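Local coordinates for protein phosphoglycerol transferase GacH (Streptococcus pyogenes MGAS5005, PDB 6DGM) that probably transfers glycerol phosphate onto the rhamnose polysaccharide of the streptococcal cell wall, this chain being the manganese-bearing sulfatase-type domain of a longer membrane protein, at residues V176-D182 against T205-P211; A137-A141 against F201-M206; Q19-K23 against P328-L332; L308-D313 against V336-V342. All blocks are in the same frame, centred on the assembly; numbering follows the deposited sequence.

In the fold
Contacts 1 and 2 share Thr205 and Met206 and touch the same sn-glycerol-1-phosphate; contacts 3 and 4 lie across the chain's centre and share helix 328-339. Contact 2 is buried, two parallel neighbours in the main mixed sheet. Contact 1 continues from the same strand into a loop and is the one partly exposed contact, so a strand ladder gives way to bridging waters and one side-chain hydrogen bond. Contact 4, also buried, reaches an outer edge of that sheet, where strand 308-310 meets the end of helix 328-339 through one Ser-Asp hydrogen bond and apolar packing. Contact 3, on the first turn of that helix, is buried apolar helix packing far from the chain's centre and the annotated sites.

Contact 1 of 4, residues V176-D182 against T205-P211; sequences VGLLTSD and TMQNHIP. With 1GP (sn-glycerol-1-phosphate), chain D.
Two irregular segments pack here beside the sn-glycerol-1-phosphate pocket of a sulfatase-type alpha/beta domain: a tight hairpin turn and the loop following strand 200-204. In 176-182 the chain reverses through Gly177 (phi/psi 79/-153), with Val176 N bonded to Leu179 O (3.2 Å), and Ser181 sits at the N-cap position of the helix starting at Asp182. Residues 205-211 form a type I turn from Met206 to His209, closed by His209 N to Met206 O at 3.1 Å, then reach Pro211 through a cis peptide. The CA atoms of Ser181 and Gln207 are 5.0 Å apart.

Gln207, extended (chi1 and chi2 t), lies along the hairpin; its OE1 accepts from Asp182 N at 2.9 Å, and its NE2 donates to Asn208 OD1 at 3.0 Å. Leu179 (m, t) points at the turn, its CD1 3.5 Å from Met206 O and 3.6 Å from His209 O, while Leu178 CD1 meets Pro211 CG at 3.8 Å. Waters fill the gaps: water 3 donates to Thr180 O (2.9 Å) and Asp182 OD1 (2.7 Å) and accepts from Met206 N (3.0 Å). Asp182 OD2 is also bonded to Thr245 on helix 229-257. The loop thereby presents Met206 and His209 to the ligand: His209 ND1 donates to Ile210 O at 2.6 Å, and its NE2 to phosphate oxygen O4P of 1GP at 2.9 Å.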
loop_
_atom_site.group_PDB
_atom_site.type_symbol
_atom_site.label_atom_id
_atom_site.label_comp_id
_atom_site.label_asym_id
_atom_site.label_seq_id
_atom_site.Cartn_x
_atom_site.Cartn_y
_atom_site.Cartn_z
ATOM N N VAL A 176 11.156 -18.004 8.775
ATOM C CA VAL A 176 12.319 -17.219 9.165
ATOM C C VAL A 176 11.819 -16.376 10.337
ATOM O O VAL A 176 10.912 -15.538 10.170
ATOM C CB VAL A 176 12.848 -16.357 8.019
ATOM C CG1 VAL A 176 13.759 -15.267 8.537
ATOM C CG2 VAL A 176 13.573 -17.243 6.991
ATOM N N GLY A 177 12.360 -16.632 11.523
ATOM C CA GLY A 177 11.678 -16.238 12.741
ATOM C C GLY A 177 10.576 -17.233 13.065
ATOM O O GLY A 177 10.643 -18.407 12.704
ATOM N N LEU A 178 9.558 -16.758 13.772
ATOM C CA LEU A 178 8.461 -17.630 14.167
ATOM C C LEU A 178 7.429 -17.856 13.063
ATOM O O LEU A 178 6.645 -18.812 13.158
ATOM C CB LEU A 178 7.744 -17.025 15.370
ATOM C CG LEU A 178 8.600 -16.886 16.624
ATOM C CD1 LEU A 178 7.847 -16.115 17.669
ATOM C CD2 LEU A 178 8.995 -18.265 17.126
ATOM N N LEU A 179 7.410 -17.015 12.032
ATOM C CA LEU A 179 6.323 -16.972 11.060
ATOM C C LEU A 179 6.856 -17.228 9.652
ATOM O O LEU A 179 8.065 -17.359 9.433
ATOM C CB LEU A 179 5.578 -15.636 11.177
ATOM C CG LEU A 179 5.056 -15.332 12.590
ATOM C CD1 LEU A 179 4.662 -13.885 12.718
ATOM C CD2 LEU A 179 3.878 -16.240 12.923
ATOM N N THR A 180 5.932 -17.289 8.696
ATOM C CA THR A 180 6.277 -17.652 7.327
ATOM C C THR A 180 7.251 -16.638 6.740
ATOM O O THR A 180 7.029 -15.426 6.810
ATOM C CB THR A 180 5.028 -17.667 6.449
ATOM O OG1 THR A 180 4.088 -18.642 6.896
ATOM C CG2 THR A 180 5.392 -17.995 5.012
ATOM N N SER A 181 8.327 -17.139 6.139
ATOM C CA SER A 181 9.351 -16.236 5.632
ATOM C C SER A 181 8.869 -15.414 4.431
ATOM O O SER A 181 8.028 -15.843 3.630
ATOM C CB SER A 181 10.586 -17.019 5.188
ATOM O OG SER A 181 10.310 -17.852 4.074
ATOM N N ASP A 182 9.465 -14.232 4.289
ATOM C CA ASP A 182 9.259 -13.447 3.072
ATOM C C ASP A 182 9.795 -14.186 1.847
ATOM O O ASP A 182 9.220 -14.077 0.764
ATOM C CB ASP A 182 9.921 -12.074 3.200
ATOM C CG ASP A 182 9.186 -11.146 4.146
ATOM O OD1 ASP A 182 8.065 -11.460 4.593
ATOM O OD2 ASP A 182 9.739 -10.068 4.434
ATOM N N THR A 205 2.521 -9.726 3.684
ATOM C CA THR A 205 3.477 -10.642 4.293
ATOM C C THR A 205 3.137 -10.876 5.761
ATOM O O THR A 205 2.240 -10.242 6.335
ATOM C CB THR A 205 4.919 -10.158 4.157
ATOM O OG1 THR A 205 5.125 -9.009 4.990
ATOM C CG2 THR A 205 5.257 -9.834 2.708
ATOM N N MET A 206 3.889 -11.798 6.378
ATOM C CA MET A 206 3.758 -12.063 7.803
ATOM C C MET A 206 5.075 -12.158 8.559
ATOM O O MET A 206 5.046 -12.082 9.791
ATOM C CB MET A 206 2.981 -13.367 8.034
ATOM C CG MET A 206 1.492 -13.209 8.152
ATOM S SD MET A 206 1.024 -12.184 9.573
ATOM C CE MET A 206 0.735 -13.388 10.856
ATOM N N GLN A 207 6.210 -12.326 7.878
ATOM C CA GLN A 207 7.453 -12.651 8.574
ATOM C C GLN A 207 7.730 -11.715 9.751
ATOM O O GLN A 207 8.092 -12.176 10.844
ATOM C CB GLN A 207 8.627 -12.618 7.611
ATOM C CG GLN A 207 9.944 -12.990 8.261
ATOM C CD GLN A 207 11.094 -12.740 7.338
ATOM O OE1 GLN A 207 11.272 -13.460 6.365
ATOM N NE2 GLN A 207 11.855 -11.677 7.603
ATOM N N ASN A 208 7.619 -10.399 9.540
ATOM C CA ASN A 208 8.071 -9.416 10.520
ATOM C C ASN A 208 6.954 -8.932 11.435
ATOM O O ASN A 208 7.111 -7.920 12.127
ATOM C CB ASN A 208 8.794 -8.284 9.804
ATOM C CG ASN A 208 10.018 -8.801 9.086
ATOM O OD1 ASN A 208 10.595 -9.788 9.529
ATOM N ND2 ASN A 208 10.374 -8.214 7.948
ATOM N N HIS A 209 5.866 -9.692 11.516
ATOM C CA HIS A 209 4.824 -9.445 12.490
ATOM C C HIS A 209 5.294 -9.812 13.889
ATOM O O HIS A 209 5.996 -10.803 14.085
ATOM C CB HIS A 209 3.603 -10.303 12.140
ATOM C CG HIS A 209 2.334 -9.848 12.791
ATOM N ND1 HIS A 209 2.058 -10.063 14.121
ATOM C CD2 HIS A 209 1.257 -9.201 12.282
ATOM C CE1 HIS A 209 0.871 -9.560 14.413
ATOM N NE2 HIS A 209 0.366 -9.026 13.316
ATOM N N ILE A 210 4.877 -9.027 14.871
ATOM C CA ILE A 210 5.075 -9.338 16.277
ATOM C C ILE A 210 4.548 -10.743 16.569
ATOM O O ILE A 210 3.528 -11.137 16.019
ATOM C CB ILE A 210 4.411 -8.261 17.146
ATOM C CG1 ILE A 210 4.810 -8.390 18.617
ATOM C CG2 ILE A 210 2.877 -8.319 16.980
ATOM C CD1 ILE A 210 4.233 -7.273 19.475
ATOM N N PRO A 211 5.200 -11.527 17.429
ATOM C CA PRO A 211 6.442 -11.337 18.184
ATOM C C PRO A 211 7.666 -11.706 17.344
ATOM O O PRO A 211 7.582 -12.597 16.484
ATOM C CB PRO A 211 6.274 -12.292 19.365
ATOM C CG PRO A 211 5.464 -13.397 18.839
ATOM C CD PRO A 211 4.567 -12.829 17.751
HETATM C C3 1GP D . -2.685 -10.941 10.072
HETATM O O3 1GP D . -2.500 -9.051 8.541
HETATM C C2 1GP D . -2.851 -9.448 9.883
HETATM O O2 1GP D . -3.644 -11.701 9.340
HETATM C C1 1GP D . -2.007 -8.678 10.887
HETATM O O1P 1GP D . -2.395 -7.301 10.915
HETATM O O2P 1GP D . -0.330 -5.920 11.864
HETATM O O3P 1GP D . -2.848 -5.215 12.157
HETATM O O4P 1GP D . -1.898 -7.220 13.403
HETATM P P 1GP D . -1.815 -6.362 12.103
HETATM O O HOH W 1 8.951 -14.546 11.685
HETATM O O HOH W 2 9.450 -13.970 14.810
HETATM O O HOH W 3 6.150 -13.256 5.104
HETATM O O HOH W 4 7.324 -9.490 6.510
#

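Contact 2 of 4, residues A137-A141 against F201-M206. With 1GP (sn-glycerol-1-phosphate), chain D.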
loop_
_atom_site.group_PDB
_atom_site.type_symbol
_atom_site.label_atom_id
_atom_site.label_comp_id
_atom_site.label_asym_id
_atom_site.label_seq_id
_atom_site.Cartn_x
_atom_site.Cartn_y
_atom_site.Cartn_z
ATOM N N ALA A 137 -4.556 -12.842 -4.656
ATOM C CA ALA A 137 -4.203 -12.379 -3.325
ATOM C C ALA A 137 -3.388 -13.439 -2.596
ATOM O O ALA A 137 -3.534 -14.629 -2.853
ATOM C CB ALA A 137 -5.471 -12.052 -2.494
ATOM N N MET A 138 -2.524 -12.993 -1.685
ATOM C CA MET A 138 -1.640 -13.891 -0.950
ATOM C C MET A 138 -1.392 -13.357 0.449
ATOM O O MET A 138 -0.998 -12.198 0.597
ATOM C CB MET A 138 -0.286 -13.992 -1.663
ATOM C CG MET A 138 -0.404 -14.452 -3.084
ATOM S SD MET A 138 1.184 -14.441 -3.980
ATOM C CE MET A 138 2.170 -15.346 -2.912
ATOM N N HIS A 139 -1.570 -14.213 1.461
ATOM C CA HIS A 139 -1.277 -13.835 2.843
ATOM C C HIS A 139 -1.054 -15.077 3.700
ATOM O O HIS A 139 -1.956 -15.915 3.804
ATOM C CB HIS A 139 -2.443 -13.045 3.429
ATOM C CG HIS A 139 -2.263 -12.685 4.876
ATOM N ND1 HIS A 139 -1.173 -11.975 5.333
ATOM C CD2 HIS A 139 -3.054 -12.894 5.956
ATOM C CE1 HIS A 139 -1.299 -11.767 6.634
ATOM N NE2 HIS A 139 -2.424 -12.331 7.037
ATOM N N PRO A 140 0.131 -15.249 4.329
ATOM C CA PRO A 140 0.374 -16.496 5.077
ATOM C C PRO A 140 -0.212 -16.484 6.491
ATOM O O PRO A 140 0.493 -16.565 7.494
ATOM C CB PRO A 140 1.901 -16.630 5.037
ATOM C CG PRO A 140 2.444 -15.334 4.669
ATOM C CD PRO A 140 1.372 -14.487 4.076
ATOM N N ALA A 141 -1.533 -16.409 6.558
ATOM C CA ALA A 141 -2.285 -16.647 7.787
ATOM C C ALA A 141 -3.668 -17.112 7.343
ATOM O O ALA A 141 -3.827 -17.616 6.225
ATOM C CB ALA A 141 -2.290 -15.400 8.683
ATOM N N PHE A 201 -1.433 -8.672 -8.334
ATOM C CA PHE A 201 -1.202 -9.383 -7.086
ATOM C C PHE A 201 -1.383 -8.424 -5.924
ATOM O O PHE A 201 -0.828 -7.324 -5.937
ATOM C CB PHE A 201 0.245 -9.881 -7.017
ATOM C CG PHE A 201 0.563 -11.036 -7.939
ATOM C CD1 PHE A 201 0.850 -10.820 -9.281
ATOM C CD2 PHE A 201 0.628 -12.322 -7.445
ATOM C CE1 PHE A 201 1.171 -11.882 -10.115
ATOM C CE2 PHE A 201 0.958 -13.378 -8.255
ATOM C CZ PHE A 201 1.231 -13.161 -9.607
ATOM N N SER A 202 -2.138 -8.854 -4.915
ATOM C CA SER A 202 -2.217 -8.151 -3.640
ATOM C C SER A 202 -1.622 -9.064 -2.586
ATOM O O SER A 202 -2.206 -10.102 -2.261
ATOM C CB SER A 202 -3.652 -7.801 -3.268
ATOM O OG SER A 202 -3.656 -7.079 -2.028
ATOM N N VAL A 203 -0.473 -8.679 -2.047
ATOM C CA VAL A 203 0.312 -9.537 -1.168
ATOM C C VAL A 203 0.442 -8.869 0.191
ATOM O O VAL A 203 0.716 -7.666 0.282
ATOM C CB VAL A 203 1.697 -9.791 -1.784
ATOM C CG1 VAL A 203 2.513 -10.700 -0.901
ATOM C CG2 VAL A 203 1.570 -10.389 -3.188
ATOM N N ILE A 204 0.265 -9.661 1.247
ATOM C CA ILE A 204 0.403 -9.195 2.619
ATOM C C ILE A 204 1.322 -10.174 3.344
ATOM O O ILE A 204 0.935 -11.322 3.600
ATOM C CB ILE A 204 -0.952 -9.113 3.330
ATOM C CG1 ILE A 204 -1.957 -8.235 2.568
ATOM C CG2 ILE A 204 -0.787 -8.557 4.749
ATOM C CD1 ILE A 204 -2.866 -9.037 1.625
ATOM N N THR A 205 2.521 -9.726 3.684
ATOM C CA THR A 205 3.477 -10.642 4.293
ATOM C C THR A 205 3.137 -10.876 5.761
ATOM O O THR A 205 2.240 -10.242 6.335
ATOM C CB THR A 205 4.919 -10.158 4.157
ATOM O OG1 THR A 205 5.125 -9.009 4.990
ATOM C CG2 THR A 205 5.257 -9.834 2.708
ATOM N N MET A 206 3.889 -11.798 6.378
ATOM C CA MET A 206 3.758 -12.063 7.803
ATOM C C MET A 206 5.075 -12.158 8.559
ATOM O O MET A 206 5.046 -12.082 9.791
ATOM C CB MET A 206 2.981 -13.367 8.034
ATOM C CG MET A 206 1.492 -13.209 8.152
ATOM S SD MET A 206 1.024 -12.184 9.573
ATOM C CE MET A 206 0.735 -13.388 10.856
HETATM C C3 1GP D . -2.685 -10.941 10.072
HETATM O O3 1GP D . -2.500 -9.051 8.541
HETATM C C2 1GP D . -2.851 -9.448 9.883
HETATM O O2 1GP D . -3.644 -11.701 9.340
HETATM C C1 1GP D . -2.007 -8.678 10.887
HETATM O O1P 1GP D . -2.395 -7.301 10.915
HETATM O O2P 1GP D . -0.330 -5.920 11.864
HETATM O O3P 1GP D . -2.848 -5.215 12.157
HETATM O O4P 1GP D . -1.898 -7.220 13.403
HETATM P P 1GP D . -1.815 -6.362 12.103
#
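His139 decides the character of this contact. With chi1 t and chi2 at 56° its ring is turned so that ND1 donates to Ile204 O at 2.8 Å, which places the other ring nitrogen, NE2, 2.7 Å from O2 of sn-glycerol-1-phosphate in a hydrogen bond. Met206 folds back (chi1 and chi2 both m): its CG comes 3.5 Å from His139 CE1, its SD lies 3.9 Å from C3 of the ligand, and its CB packs on Pro140 CG at 3.9 Å. Pro140 centres an inverse gamma turn, Ala141 N bonding to His139 O at 2.8 Å, and Ala141 CB meets Met206 CE at 4.2 Å.

Away from the pocket, Met138 (m, t, p) and Val203 share one face of the sheet, SD to CG2 4.1 Å, towards helix 182-192. The same SD sits at the edge of the Phe201 ring, 5.3 Å from its centroid, a Met-aromatic contact. The backbones are joined as a parallel ladder: Met138 N to Ser202 O, 3.0 Å, and Ile204 N to Met138 O, 2.9 Å. Ligand-binding residues at the C-terminal ends of neighbouring parallel strands are characteristic of the alkaline phosphatase/sulfatase fold, to which this sn-glycerol-1-phosphate pocket belongs.

Contact 3 of 4, residues Q19-K23 against P328-L332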
loop_
_atom_site.group_PDB
_atom_site.type_symbol
_atom_site.label_atom_id
_atom_site.label_comp_id
_atom_site.label_asym_id
_atom_site.label_seq_id
_atom_site.Cartn_x
_atom_site.Cartn_y
_atom_site.Cartn_z
ATOM N N GLN A 19 -17.610 16.099 -14.551
ATOM C CA GLN A 19 -17.233 16.800 -15.778
ATOM C C GLN A 19 -15.832 17.390 -15.649
ATOM O O GLN A 19 -15.038 17.342 -16.593
ATOM C CB GLN A 19 -18.265 17.878 -16.129
ATOM C CG GLN A 19 -18.076 18.435 -17.537
ATOM C CD GLN A 19 -19.281 19.200 -18.051
ATOM O OE1 GLN A 19 -20.303 19.313 -17.369
ATOM N NE2 GLN A 19 -19.167 19.730 -19.262
ATOM N N LYS A 20 -15.504 17.927 -14.476
ATOM C CA LYS A 20 -14.182 18.510 -14.254
ATOM C C LYS A 20 -13.073 17.477 -14.443
ATOM O O LYS A 20 -12.067 17.741 -15.112
ATOM C CB LYS A 20 -14.124 19.092 -12.840
ATOM C CG LYS A 20 -12.796 19.714 -12.478
ATOM C CD LYS A 20 -12.821 20.277 -11.070
ATOM C CE LYS A 20 -11.464 20.827 -10.679
ATOM N NZ LYS A 20 -11.493 21.420 -9.314
ATOM N N TYR A 21 -13.231 16.290 -13.868
ATOM C CA TYR A 21 -12.164 15.286 -13.962
ATOM C C TYR A 21 -12.214 14.506 -15.265
ATOM O O TYR A 21 -11.196 13.920 -15.658
ATOM C CB TYR A 21 -12.122 14.441 -12.686
ATOM C CG TYR A 21 -11.621 15.308 -11.564
ATOM C CD1 TYR A 21 -10.284 15.653 -11.485
ATOM C CD2 TYR A 21 -12.500 15.868 -10.644
ATOM C CE1 TYR A 21 -9.820 16.493 -10.496
ATOM C CE2 TYR A 21 -12.045 16.718 -9.654
ATOM C CZ TYR A 21 -10.701 17.021 -9.585
ATOM O OH TYR A 21 -10.227 17.863 -8.608
ATOM N N GLN A 22 -13.339 14.536 -15.980
ATOM C CA GLN A 22 -13.347 14.008 -17.336
ATOM C C GLN A 22 -12.386 14.804 -18.210
ATOM O O GLN A 22 -11.581 14.236 -18.959
ATOM C CB GLN A 22 -14.759 14.037 -17.910
ATOM C CG GLN A 22 -14.912 13.240 -19.204
ATOM C CD GLN A 22 -14.757 11.740 -18.983
ATOM O OE1 GLN A 22 -15.479 11.144 -18.175
ATOM N NE2 GLN A 22 -13.802 11.128 -19.687
ATOM N N LYS A 23 -12.447 16.136 -18.114
ATOM C CA LYS A 23 -11.563 16.958 -18.927
ATOM C C LYS A 23 -10.114 16.826 -18.467
ATOM O O LYS A 23 -9.196 16.783 -19.297
ATOM C CB LYS A 23 -11.999 18.418 -18.895
ATOM C CG LYS A 23 -11.206 19.260 -19.872
ATOM C CD LYS A 23 -11.828 20.621 -20.107
ATOM C CE LYS A 23 -11.050 21.390 -21.170
ATOM N NZ LYS A 23 -11.662 22.723 -21.460
ATOM N N PRO A 328 -11.090 9.459 -15.116
ATOM C CA PRO A 328 -11.381 10.676 -14.340
ATOM C C PRO A 328 -11.148 10.494 -12.851
ATOM O O PRO A 328 -10.570 11.376 -12.202
ATOM C CB PRO A 328 -12.851 10.943 -14.681
ATOM C CG PRO A 328 -13.012 10.378 -16.109
ATOM C CD PRO A 328 -12.174 9.120 -16.064
ATOM N N TYR A 329 -11.572 9.355 -12.293
ATOM C CA TYR A 329 -11.285 9.041 -10.893
ATOM C C TYR A 329 -9.791 9.141 -10.590
ATOM O O TYR A 329 -9.390 9.803 -9.634
ATOM C CB TYR A 329 -11.813 7.633 -10.579
ATOM C CG TYR A 329 -11.662 7.156 -9.135
ATOM C CD1 TYR A 329 -12.106 7.933 -8.071
ATOM C CD2 TYR A 329 -11.123 5.905 -8.845
ATOM C CE1 TYR A 329 -11.982 7.488 -6.757
ATOM C CE2 TYR A 329 -11.005 5.443 -7.534
ATOM C CZ TYR A 329 -11.436 6.238 -6.503
ATOM O OH TYR A 329 -11.336 5.786 -5.207
ATOM N N TYR A 330 -8.943 8.503 -11.407
ATOM C CA TYR A 330 -7.500 8.562 -11.148
ATOM C C TYR A 330 -6.881 9.908 -11.508
ATOM O O TYR A 330 -5.815 10.237 -10.969
ATOM C CB TYR A 330 -6.757 7.360 -11.773
ATOM C CG TYR A 330 -7.090 6.074 -11.028
ATOM C CD1 TYR A 330 -6.848 5.957 -9.669
ATOM C CD2 TYR A 330 -7.672 5.010 -11.675
ATOM C CE1 TYR A 330 -7.188 4.800 -8.977
ATOM C CE2 TYR A 330 -7.997 3.860 -11.012
ATOM C CZ TYR A 330 -7.763 3.756 -9.666
ATOM O OH TYR A 330 -8.108 2.590 -9.030
ATOM N N ALA A 331 -7.540 10.714 -12.355
ATOM C CA ALA A 331 -7.128 12.104 -12.533
ATOM C C ALA A 331 -7.329 12.894 -11.237
ATOM O O ALA A 331 -6.433 13.621 -10.793
ATOM C CB ALA A 331 -7.907 12.750 -13.687
ATOM N N LEU A 332 -8.504 12.769 -10.620
ATOM C CA LEU A 332 -8.722 13.365 -9.304
ATOM C C LEU A 332 -7.678 12.880 -8.307
ATOM O O LEU A 332 -7.094 13.673 -7.563
ATOM C CB LEU A 332 -10.122 13.025 -8.803
ATOM C CG LEU A 332 -10.434 13.266 -7.323
ATOM C CD1 LEU A 332 -10.263 14.718 -6.945
ATOM C CD2 LEU A 332 -11.842 12.793 -7.034
#
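The helices cross at right angles, 90° between the short segments, with axes 8.0 Å apart at closest approach. So close a crossing is possible because small or compact residues, Pro328 and Ala331, face the first helix where the backbones are nearest: the CA atoms of Tyr21 and Pro328 are only 4.7 Å apart, and Pro328 CA makes a CA-H...O contact with Tyr21 O at 3.5 Å.

Tyr21 is the large bump. Its side chain (chi1 m) lies along the second helix, over a hollow formed by Pro328, Ala331 and Leu332. At the base of the side chain, Tyr21 CB is 3.5 Å from Pro328 O and 4.1 Å from Pro328 CB; Tyr21 CD1 is 4.4 Å from Ala331 CB. Leu332 fills the space over the ring: its CB sits 3.8 Å from the centroid and 11° off the normal, a CH-pi contact, while its CD1 reaches Tyr21 CZ at 3.5 Å. At the N-terminal end of helix 328-339, Gln22 curls back (chi2 p), bringing OE1 to 3.3 Å from Pro328 CG; that oxygen is hydrogen-bonded to Thr377.

The contact lays N-terminal helix 11-29 across the first turn of helix 328-339. Helix 349-365 closes the side: Leu332 also packs on its Ile361, and Tyr21 OH is hydrogen-bonded to its Asp357.

Contact 4 of 4, residues L308-D313 against V336-V342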
loop_
_atom_site.group_PDB
_atom_site.type_symbol
_atom_site.label_atom_id
_atom_site.label_comp_id
_atom_site.label_asym_id
_atom_site.label_seq_id
_atom_site.Cartn_x
_atom_site.Cartn_y
_atom_site.Cartn_z
ATOM N N LEU A 308 6.843 12.078 0.535
ATOM C CA LEU A 308 5.937 11.725 1.624
ATOM C C LEU A 308 4.540 11.652 1.026
ATOM O O LEU A 308 3.992 12.672 0.579
ATOM C CB LEU A 308 6.000 12.777 2.726
ATOM C CG LEU A 308 4.955 12.690 3.837
ATOM C CD1 LEU A 308 4.965 11.336 4.474
ATOM C CD2 LEU A 308 5.203 13.780 4.864
ATOM N N ILE A 309 3.959 10.454 1.028
ATOM C CA ILE A 309 2.619 10.243 0.503
ATOM C C ILE A 309 1.864 9.336 1.466
ATOM O O ILE A 309 2.413 8.837 2.448
ATOM C CB ILE A 309 2.623 9.665 -0.921
ATOM C CG1 ILE A 309 3.237 8.267 -0.952
ATOM C CG2 ILE A 309 3.377 10.624 -1.877
ATOM C CD1 ILE A 309 3.305 7.690 -2.368
ATOM N N ASN A 310 0.583 9.153 1.182
ATOM C CA ASN A 310 -0.291 8.298 1.969
ATOM C C ASN A 310 -0.487 6.976 1.246
ATOM O O ASN A 310 -0.286 6.875 0.037
ATOM C CB ASN A 310 -1.653 8.985 2.082
ATOM C CG ASN A 310 -2.377 8.637 3.356
ATOM O OD1 ASN A 310 -1.787 8.621 4.442
ATOM N ND2 ASN A 310 -3.674 8.355 3.236
ATOM N N SER A 311 -0.919 5.957 2.000
ATOM C CA SER A 311 -1.193 4.659 1.382
ATOM C C SER A 311 -2.243 4.773 0.275
ATOM O O SER A 311 -2.186 4.045 -0.723
ATOM C CB SER A 311 -1.650 3.646 2.437
ATOM O OG SER A 311 -2.850 4.028 3.117
ATOM N N SER A 312 -3.208 5.680 0.439
ATOM C CA SER A 312 -4.268 5.860 -0.539
ATOM C C SER A 312 -3.769 6.451 -1.849
ATOM O O SER A 312 -4.499 6.408 -2.842
ATOM C CB SER A 312 -5.358 6.759 0.058
ATOM O OG SER A 312 -4.793 7.975 0.500
ATOM N N ASP A 313 -2.555 7.003 -1.872
ATOM C CA ASP A 313 -1.988 7.636 -3.046
ATOM C C ASP A 313 -1.268 6.665 -3.975
ATOM O O ASP A 313 -0.832 7.080 -5.047
ATOM C CB ASP A 313 -0.948 8.691 -2.626
ATOM C CG ASP A 313 -1.548 9.906 -1.951
ATOM O OD1 ASP A 313 -2.644 10.357 -2.356
ATOM O OD2 ASP A 313 -0.898 10.409 -1.002
ATOM N N VAL A 336 -4.909 14.797 -6.003
ATOM C CA VAL A 336 -4.689 14.577 -4.572
ATOM C C VAL A 336 -3.222 14.270 -4.301
ATOM O O VAL A 336 -2.589 14.893 -3.441
ATOM C CB VAL A 336 -5.614 13.470 -4.035
ATOM C CG1 VAL A 336 -5.284 13.142 -2.577
ATOM C CG2 VAL A 336 -7.086 13.886 -4.194
ATOM N N LEU A 337 -2.667 13.299 -5.030
ATOM C CA LEU A 337 -1.266 12.918 -4.843
ATOM C C LEU A 337 -0.359 14.140 -4.902
ATOM O O LEU A 337 0.502 14.334 -4.037
ATOM C CB LEU A 337 -0.860 11.908 -5.923
ATOM C CG LEU A 337 0.633 11.659 -6.169
ATOM C CD1 LEU A 337 1.259 10.898 -4.993
ATOM C CD2 LEU A 337 0.823 10.872 -7.478
ATOM N N ASN A 338 -0.557 14.993 -5.901
ATOM C CA ASN A 338 0.374 16.082 -6.139
ATOM C C ASN A 338 0.087 17.324 -5.314
ATOM O O ASN A 338 1.025 18.054 -4.974
ATOM C CB ASN A 338 0.370 16.455 -7.628
ATOM C CG ASN A 338 1.084 15.422 -8.482
ATOM O OD1 ASN A 338 2.075 14.831 -8.052
ATOM N ND2 ASN A 338 0.588 15.204 -9.701
ATOM N N LYS A 339 -1.179 17.606 -5.005
ATOM C CA LYS A 339 -1.519 18.905 -4.446
ATOM C C LYS A 339 -2.325 18.880 -3.156
ATOM O O LYS A 339 -2.543 19.955 -2.580
ATOM C CB LYS A 339 -2.299 19.743 -5.469
ATOM C CG LYS A 339 -1.619 19.879 -6.823
ATOM C CD LYS A 339 -2.512 20.620 -7.801
ATOM C CE LYS A 339 -1.966 20.549 -9.215
ATOM N NZ LYS A 339 -2.869 21.239 -10.181
ATOM N N ALA A 340 -2.797 17.723 -2.691
ATOM C CA ALA A 340 -3.733 17.758 -1.576
ATOM C C ALA A 340 -3.570 16.591 -0.619
ATOM O O ALA A 340 -4.525 16.241 0.086
ATOM C CB ALA A 340 -5.184 17.850 -2.095
ATOM N N SER A 341 -2.375 16.003 -0.531
ATOM C CA SER A 341 -2.225 14.851 0.340
ATOM C C SER A 341 -1.500 15.192 1.650
ATOM O O SER A 341 -1.398 16.362 2.050
ATOM C CB SER A 341 -1.519 13.718 -0.417
ATOM O OG SER A 341 -1.602 12.507 0.319
ATOM N N VAL A 342 -0.993 14.164 2.330
ATOM C CA VAL A 342 -0.538 14.299 3.710
ATOM C C VAL A 342 0.741 15.097 3.868
ATOM O O VAL A 342 1.104 15.442 5.002
ATOM C CB VAL A 342 -0.377 12.905 4.348
ATOM C CG1 VAL A 342 -1.704 12.192 4.396
ATOM C CG2 VAL A 342 0.642 12.079 3.588
#
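Val342, Asp313 and Leu337 bury most of the surface here. Asp313 (chi1 m) supplies the polar centre: its OD2 accepts from Ser341 OG at 2.6 Å and from Asn310 N at 2.9 Å, so one carboxylate oxygen ties the turn after the strand to the loop leaving the helix. The turn is also closed by Asp313 N to Asn310 O, 3.0 Å.

Val342 packs against the strand: Val342 CG2 is 3.7 Å from Ile309 C, the carbonyl carbon, and 4.4 Å from Leu308 CG. Leu337 (t, p) reaches from the last helical turn, CD1 meeting Ile309 CG2 at 3.8 Å and Asp313 CB at 3.9 Å, and Val336 CG1 lies 3.8 Å from Asp313 OD1.

In the fold, strand 308-310 is an outermost strand of the mixed sheet, bonded through Ile309 to strand 77-81. The end of helix 328-339 and its following loop pack against it, while helix 349-365 lies against Val336 and Ala340, and helix 89-98 against Ser311 and Ser312.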